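Side-chain contacts in alanine racemase, biosynthetic (Pseudomonas aeruginosa PAO1, PDB 6A2F), which is a pyridoxal-phosphate-carrying enzyme of the alanine racemase family, built from a TIM-barrel domain and a second, C-terminal domain rich in strands: residues 13-16 and 17-21; 105-108 and 109-112; 158-161 and 162-165. All coordinates share one frame; numbering follows the deposited sequence.

Contact 1 of 3, residues 13-16 and 17-21; sequences IRHN and YALAK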
loop_
_atom_site.group_PDB
_atom_site.type_symbol
_atom_site.label_atom_id
_atom_site.label_comp_id
_atom_site.label_asym_id
_atom_site.label_seq_id
_atom_site.Cartn_x
_atom_site.Cartn_y
_atom_site.Cartn_z
ATOM N N ILE A 13 -0.018 -10.687 -19.791
ATOM C CA ILE A 13 -0.182 -9.263 -20.098
ATOM C C ILE A 13 -0.175 -9.041 -21.615
ATOM O O ILE A 13 -1.003 -8.289 -22.137
ATOM C CB ILE A 13 0.887 -8.395 -19.390
ATOM C CG1 ILE A 13 0.667 -8.432 -17.873
ATOM C CG2 ILE A 13 0.861 -6.955 -19.901
ATOM C CD1 ILE A 13 1.832 -7.929 -17.045
ATOM N N ARG A 14 0.746 -9.707 -22.314
ATOM C CA ARG A 14 0.781 -9.673 -23.783
ATOM C C ARG A 14 -0.545 -10.164 -24.370
ATOM O O ARG A 14 -1.085 -9.547 -25.287
ATOM C CB ARG A 14 1.948 -10.504 -24.338
ATOM C CG ARG A 14 3.330 -9.963 -24.001
ATOM C CD ARG A 14 4.429 -10.690 -24.764
ATOM N NE ARG A 14 4.539 -10.225 -26.143
ATOM C CZ ARG A 14 5.414 -10.684 -27.036
ATOM N NH1 ARG A 14 6.275 -11.640 -26.712
ATOM N NH2 ARG A 14 5.426 -10.186 -28.266
ATOM N N HIS A 15 -1.058 -11.268 -23.826
ATOM C CA HIS A 15 -2.354 -11.832 -24.224
ATOM C C HIS A 15 -3.504 -10.838 -24.018
ATOM O O HIS A 15 -4.301 -10.611 -24.931
ATOM C CB HIS A 15 -2.628 -13.138 -23.463
ATOM C CG HIS A 15 -3.942 -13.776 -23.802
ATOM N ND1 HIS A 15 -5.124 -13.415 -23.190
ATOM C CD2 HIS A 15 -4.258 -14.750 -24.687
ATOM C CE1 HIS A 15 -6.112 -14.135 -23.690
ATOM N NE2 HIS A 15 -5.614 -14.952 -24.599
ATOM N N ASN A 16 -3.578 -10.250 -22.826
ATOM C CA ASN A 16 -4.656 -9.327 -22.494
ATOM C C ASN A 16 -4.596 -8.057 -23.335
ATOM O O ASN A 16 -5.636 -7.495 -23.693
ATOM C CB ASN A 16 -4.635 -8.976 -21.009
ATOM C CG ASN A 16 -4.858 -10.179 -20.115
ATOM O OD1 ASN A 16 -5.483 -11.169 -20.509
ATOM N ND2 ASN A 16 -4.344 -10.099 -18.896
ATOM N N TYR A 17 -3.380 -7.614 -23.655
ATOM C CA TYR A 17 -3.187 -6.459 -24.528
ATOM C C TYR A 17 -3.702 -6.709 -25.950
ATOM O O TYR A 17 -4.361 -5.848 -26.532
ATOM C CB TYR A 17 -1.722 -6.016 -24.562
ATOM C CG TYR A 17 -1.519 -4.796 -25.429
ATOM C CD1 TYR A 17 -1.895 -3.530 -24.979
ATOM C CD2 TYR A 17 -0.983 -4.909 -26.710
ATOM C CE1 TYR A 17 -1.736 -2.409 -25.773
ATOM C CE2 TYR A 17 -0.815 -3.790 -27.511
ATOM C CZ TYR A 17 -1.195 -2.543 -27.039
ATOM O OH TYR A 17 -1.034 -1.423 -27.826
ATOM N N ALA A 18 -3.394 -7.886 -26.500
ATOM C CA ALA A 18 -3.847 -8.265 -27.835
ATOM C C ALA A 18 -5.370 -8.391 -27.873
ATOM O O ALA A 18 -6.004 -8.090 -28.887
ATOM C CB ALA A 18 -3.192 -9.566 -28.269
ATOM N N LEU A 19 -5.942 -8.843 -26.758
ATOM C CA LEU A 19 -7.386 -8.929 -26.599
ATOM C C LEU A 19 -8.022 -7.535 -26.627
ATOM O O LEU A 19 -9.100 -7.349 -27.197
ATOM C CB LEU A 19 -7.727 -9.658 -25.293
ATOM C CG LEU A 19 -9.168 -10.129 -25.063
ATOM C CD1 LEU A 19 -9.172 -11.382 -24.202
ATOM C CD2 LEU A 19 -10.032 -9.044 -24.434
ATOM N N ALA A 20 -7.353 -6.565 -26.006
ATOM C CA ALA A 20 -7.816 -5.179 -26.014
ATOM C C ALA A 20 -7.759 -4.601 -27.424
ATOM O O ALA A 20 -8.682 -3.910 -27.854
ATOM C CB ALA A 20 -6.997 -4.330 -25.053
ATOM N N LYS A 21 -6.679 -4.897 -28.142
ATOM C CA LYS A 21 -6.519 -4.433 -29.518
ATOM C C LYS A 21 -7.568 -5.027 -30.463
ATOM O O LYS A 21 -8.045 -4.348 -31.374
ATOM C CB LYS A 21 -5.103 -4.700 -30.022
ATOM C CG LYS A 21 -4.119 -3.593 -29.660
ATOM C CD LYS A 21 -2.758 -3.790 -30.320
ATOM C CE LYS A 21 -2.790 -3.637 -31.837
ATOM N NZ LYS A 21 -3.335 -2.322 -32.275
#

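Contact 2 of 3, residues 105-108 and 109-112; sequences QGEA and FLAA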
loop_
_atom_site.group_PDB
_atom_site.type_symbol
_atom_site.label_atom_id
_atom_site.label_comp_id
_atom_site.label_asym_id
_atom_site.label_seq_id
_atom_site.Cartn_x
_atom_site.Cartn_y
_atom_site.Cartn_z
ATOM N N GLN A 105 -2.191 25.207 -16.508
ATOM C CA GLN A 105 -1.337 24.271 -17.238
ATOM C C GLN A 105 -1.135 24.696 -18.694
ATOM O O GLN A 105 -0.011 24.706 -19.192
ATOM C CB GLN A 105 -1.933 22.865 -17.177
ATOM C CG GLN A 105 -1.041 21.771 -17.734
ATOM C CD GLN A 105 -1.637 20.397 -17.534
ATOM O OE1 GLN A 105 -2.727 20.103 -18.021
ATOM N NE2 GLN A 105 -0.921 19.541 -16.814
ATOM N N GLY A 106 -2.227 25.045 -19.366
ATOM C CA GLY A 106 -2.167 25.527 -20.750
ATOM C C GLY A 106 -1.278 26.744 -20.916
ATOM O O GLY A 106 -0.531 26.856 -21.894
ATOM N N GLU A 107 -1.352 27.646 -19.942
ATOM C CA GLU A 107 -0.535 28.851 -19.931
ATOM C C GLU A 107 0.943 28.495 -19.711
ATOM O O GLU A 107 1.836 29.133 -20.279
ATOM C CB GLU A 107 -1.049 29.821 -18.862
ATOM C CG GLU A 107 -1.061 31.284 -19.284
ATOM C CD GLU A 107 -1.852 31.540 -20.563
ATOM O OE1 GLU A 107 -3.102 31.502 -20.525
ATOM O OE2 GLU A 107 -1.217 31.796 -21.609
ATOM N N ALA A 108 1.197 27.462 -18.907
ATOM C CA ALA A 108 2.561 26.994 -18.661
ATOM C C ALA A 108 3.204 26.409 -19.926
ATOM O O ALA A 108 4.397 26.619 -20.178
ATOM C CB ALA A 108 2.589 25.987 -17.520
ATOM N N PHE A 109 2.410 25.683 -20.713
ATOM C CA PHE A 109 2.879 25.139 -21.984
ATOM C C PHE A 109 3.230 26.254 -22.970
ATOM O O PHE A 109 4.306 26.245 -23.566
ATOM C CB PHE A 109 1.848 24.188 -22.600
ATOM C CG PHE A 109 2.113 23.869 -24.047
ATOM C CD1 PHE A 109 3.119 22.972 -24.404
ATOM C CD2 PHE A 109 1.373 24.480 -25.053
ATOM C CE1 PHE A 109 3.372 22.683 -25.733
ATOM C CE2 PHE A 109 1.622 24.193 -26.387
ATOM C CZ PHE A 109 2.620 23.292 -26.728
ATOM N N LEU A 110 2.312 27.203 -23.134
ATOM C CA LEU A 110 2.545 28.393 -23.955
ATOM C C LEU A 110 3.832 29.119 -23.565
ATOM O O LEU A 110 4.635 29.470 -24.431
ATOM C CB LEU A 110 1.347 29.347 -23.854
ATOM C CG LEU A 110 0.228 29.344 -24.912
ATOM C CD1 LEU A 110 0.014 27.981 -25.546
ATOM C CD2 LEU A 110 -1.078 29.862 -24.323
ATOM N N ALA A 111 4.034 29.320 -22.262
ATOM C CA ALA A 111 5.202 30.046 -21.759
ATOM C C ALA A 111 6.519 29.274 -21.903
ATOM O O ALA A 111 7.595 29.881 -21.910
ATOM C CB ALA A 111 4.987 30.464 -20.308
ATOM N N ALA A 112 6.430 27.948 -22.015
ATOM C CA ALA A 112 7.611 27.080 -22.029
ATOM C C ALA A 112 8.521 27.336 -23.223
ATOM O O ALA A 112 9.737 27.266 -23.090
ATOM C CB ALA A 112 7.202 25.614 -21.984
#

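Contact 3 of 3, residues 158-161 and 162-165; sequences SHFA and CADE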
loop_
_atom_site.group_PDB
_atom_site.type_symbol
_atom_site.label_atom_id
_atom_site.label_comp_id
_atom_site.label_asym_id
_atom_site.label_seq_id
_atom_site.Cartn_x
_atom_site.Cartn_y
_atom_site.Cartn_z
ATOM N N SER A 158 -10.925 12.387 -23.088
ATOM C CA SER A 158 -11.817 12.450 -21.938
ATOM C C SER A 158 -11.900 11.069 -21.300
ATOM O O SER A 158 -11.427 10.084 -21.873
ATOM C CB SER A 158 -13.204 12.953 -22.339
ATOM O OG SER A 158 -13.864 13.539 -21.233
ATOM N N HIS A 159 -12.505 10.997 -20.121
ATOM C CA HIS A 159 -12.486 9.779 -19.321
ATOM C C HIS A 159 -13.835 9.562 -18.625
ATOM O O HIS A 159 -14.381 10.493 -18.030
ATOM C CB HIS A 159 -11.343 9.863 -18.298
ATOM C CG HIS A 159 -11.086 8.589 -17.554
ATOM N ND1 HIS A 159 -10.430 7.514 -18.117
ATOM C CD2 HIS A 159 -11.379 8.226 -16.283
ATOM C CE1 HIS A 159 -10.339 6.541 -17.228
ATOM N NE2 HIS A 159 -10.908 6.948 -16.106
ATOM N N PHE A 160 -14.360 8.336 -18.715
ATOM C CA PHE A 160 -15.660 7.968 -18.132
ATOM C C PHE A 160 -15.602 7.845 -16.617
ATOM O O PHE A 160 -14.565 7.483 -16.066
ATOM C CB PHE A 160 -16.139 6.623 -18.683
ATOM C CG PHE A 160 -16.661 6.675 -20.091
ATOM C CD1 PHE A 160 -17.785 7.431 -20.413
ATOM C CD2 PHE A 160 -16.051 5.924 -21.095
ATOM C CE1 PHE A 160 -18.277 7.456 -21.709
ATOM C CE2 PHE A 160 -16.541 5.945 -22.393
ATOM C CZ PHE A 160 -17.654 6.711 -22.701
ATOM N N ALA A 161 -16.722 8.118 -15.953
ATOM C CA ALA A 161 -16.819 7.963 -14.493
ATOM C C ALA A 161 -17.490 6.652 -14.055
ATOM O O ALA A 161 -17.279 6.186 -12.933
ATOM C CB ALA A 161 -17.539 9.157 -13.875
ATOM N N CYS A 162 -18.305 6.075 -14.935
ATOM C CA CYS A 162 -19.153 4.942 -14.562
ATOM C C CYS A 162 -19.256 3.877 -15.652
ATOM O O CYS A 162 -20.210 3.091 -15.666
ATOM C CB CYS A 162 -20.565 5.416 -14.197
ATOM S SG CYS A 162 -20.669 6.769 -13.010
ATOM N N ALA A 163 -18.280 3.841 -16.555
ATOM C CA ALA A 163 -18.257 2.830 -17.610
ATOM C C ALA A 163 -18.211 1.398 -17.054
ATOM O O ALA A 163 -18.452 0.438 -17.786
ATOM C CB ALA A 163 -17.099 3.081 -18.566
ATOM N N ASP A 164 -17.909 1.265 -15.760
ATOM C CA ASP A 164 -17.875 -0.040 -15.087
ATOM C C ASP A 164 -19.274 -0.648 -14.928
ATOM O O ASP A 164 -19.421 -1.867 -14.820
ATOM C CB ASP A 164 -17.182 0.071 -13.720
ATOM C CG ASP A 164 -17.985 0.886 -12.715
ATOM O OD1 ASP A 164 -18.328 2.050 -13.010
ATOM O OD2 ASP A 164 -18.268 0.361 -11.619
ATOM N N GLU A 165 -20.290 0.216 -14.908
ATOM C CA GLU A 165 -21.688 -0.202 -14.780
ATOM C C GLU A 165 -22.326 -0.439 -16.146
ATOM O O GLU A 165 -21.823 0.040 -17.164
ATOM C CB GLU A 165 -22.477 0.825 -13.963
ATOM C CG GLU A 165 -22.309 0.644 -12.462
ATOM C CD GLU A 165 -22.526 1.924 -11.681
ATOM O OE1 GLU A 165 -23.651 2.120 -11.178
ATOM O OE2 GLU A 165 -21.574 2.731 -11.570
HETATM O O HOH W 1 -15.275 4.606 -15.978
#

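Contact 1 of 3, residues 13-16 and 17-21
Leu19 and His15, one helical turn apart, meet at a single point. Leu19 CD1 lies 4.1 Å from His15 CE1, and it comes to the imidazole at a slant. Both side chains set CG anti to the backbone N (chi1 179° in His15, -167° in Leu19), which brings them together along one side of the helix. This is the loose side. His15 and Leu19 are only partly covered, and Ala18 beside them is exposed. Ala18 CB rests 3.7 Å from both Arg14 O and His15 O. Arg14 is exposed too. Its side chain starts out away from 17-21, and its NE forms a salt bridge with Asp52.

The tight part is the helix backbone and the inward side. Tyr17 N donates to Ile13 O at 2.9 Å, Ala18 N to Arg14 O at 3.1 Å, and Leu19 N to His15 O at 3.0 Å. Ala20 N closes the next turn on Asn16 O. Methylene groups press on the same carbonyls: Tyr17 CB is 3.4 Å from Ile13 O, and Leu19 CB is 3.4 Å from Asn16 O.

These turns belong to helix 10-22. It leads into strand 28-32 of the N-terminal TIM-barrel domain and packs against that strand through Tyr17.

The buried polar ends of Tyr17 and Asn16 are satisfied from outside the helix. Tyr17 OH is hydrogen-bonded to Ala29 O and Asp54 N, which hold the far end of the ring. Asn16 ND2 donates to the carbonyls of Lys231 and Leu214, an anchorage that should fix the turn of its amide. Asn16 OD1 lies at the edge of the His15 ring, in its plane.

Contact 2 of 3, residues 105-108 and 109-112
Glu107 and Leu110 make the side-chain contact. Carboxylate oxygen Glu107 OE2 touches methyl Leu110 CD2 at 3.3 Å, with the two chains set obliquely. The Glu107 chain bends at chi2 (56°), which turns its carboxylate back toward the next turn of the helix. It is a van der Waals contact of a carboxylate oxygen with a methyl; no hydrogen bond is involved. Both side chains have unusual torsions, so the detail is less certain. Glu107 OE1 has a long, weak ion pair with Arg144.

Carbon-to-carbonyl contacts come next. Gly106 has no side chain. Both methyls of Leu110, CD1 and CD2, come to its carbonyl oxygen from one side, each 3.9 Å from Gly106 O. The same oxygen lies at the edge of the Phe109 ring, near the ring plane. Ala111 CB sits 3.4 Å from Glu107 O.

This is a stretch of helix 103-112, the helix of a right-handed beta-alpha-beta crossover between strands 98-100 and 118-123 of the TIM-barrel domain. Phe109 is buried against Leu98 and Ile100 of the first strand, while Leu110 packs on Trp141 and Leu145 of helix 135-145.

The hydrogen bonds are those of the helix backbone. Phe109 N reaches Gln105 O at 3.0 Å. Leu110 N bonds to Gly106 O at 3.1 Å. Ala111 N bonds to Glu107 O, whereas the bond from Ala112 N to Ala108 O is weak.

Contact 3 of 3, residues 158-161 and 162-165
The backbone is extended through Phe160, bends at Ala161 and enters a type I beta turn from Cys162 to Glu165, closed by Glu165 N on Cys162 O at 3.0 Å. The bend folds the chain back enough for Phe160 and Ala163 to touch.

Phe160 CB and Ala163 CB are 3.7 Å apart. The Ala163 methyl also reaches the base of the ring, 3.9 Å from Phe160 CG, and it meets the ring obliquely. Phe160 sets CG anti to the carbonyl carbon (chi1 -75°), and the ring end then leads away from the turn. The backbones of this pair are joined by a water. It accepts from Ala163 N at 3.2 Å and gives a weak bond to Phe160 O. No direct hydrogen bond links 158-161 with 162-165.

Cys162 turns its sulfur back over the preceding peptide. With chi1 at -50°, SG stands beside its own backbone N and lies 3.4 Å from Ala161 O. The methyl Ala161 CB is 4.0 Å from Cys162 SG, an apolar contact. The Asp164 side chain is about 9 Å from a bound D-lysine.

The loop leaves strand 151-157 at the C-terminal end of a TIM-barrel strand and leads to helix 169-179. His159 NE2 is hydrogen-bonded to Tyr254 OH of the second subunit; Tyr254 is one of the residues that line a D-lysine pocket. Cys162 packs on Gly255 of that subunit. Within the chain, Phe160 lies against Thr171 and Gln174 of helix 169-179 and Ala196 of helix 194-199, and Ala163 rests on Ala195.

Overall arrangement
From the N terminus the three contacts follow in series. None nests in or crosses another. Each lies within one continuous stretch, so none closes a long loop. Contact 1 knits two turns of helix 10-22, ahead of barrel strand 28-32. Contact 2 does the same in helix 103-112, between strands 98-100 and 118-123. Contact 3 shapes the loop from strand 151-157 to helix 169-179, and it alone meets the second subunit. All three belong to the N-terminal TIM-barrel domain, yet they do not touch. Centres of contacts 1 and 2 are 36 Å apart, while contact 3 lies 21 Å from contact 1 and 29 Å from contact 2, centre to centre.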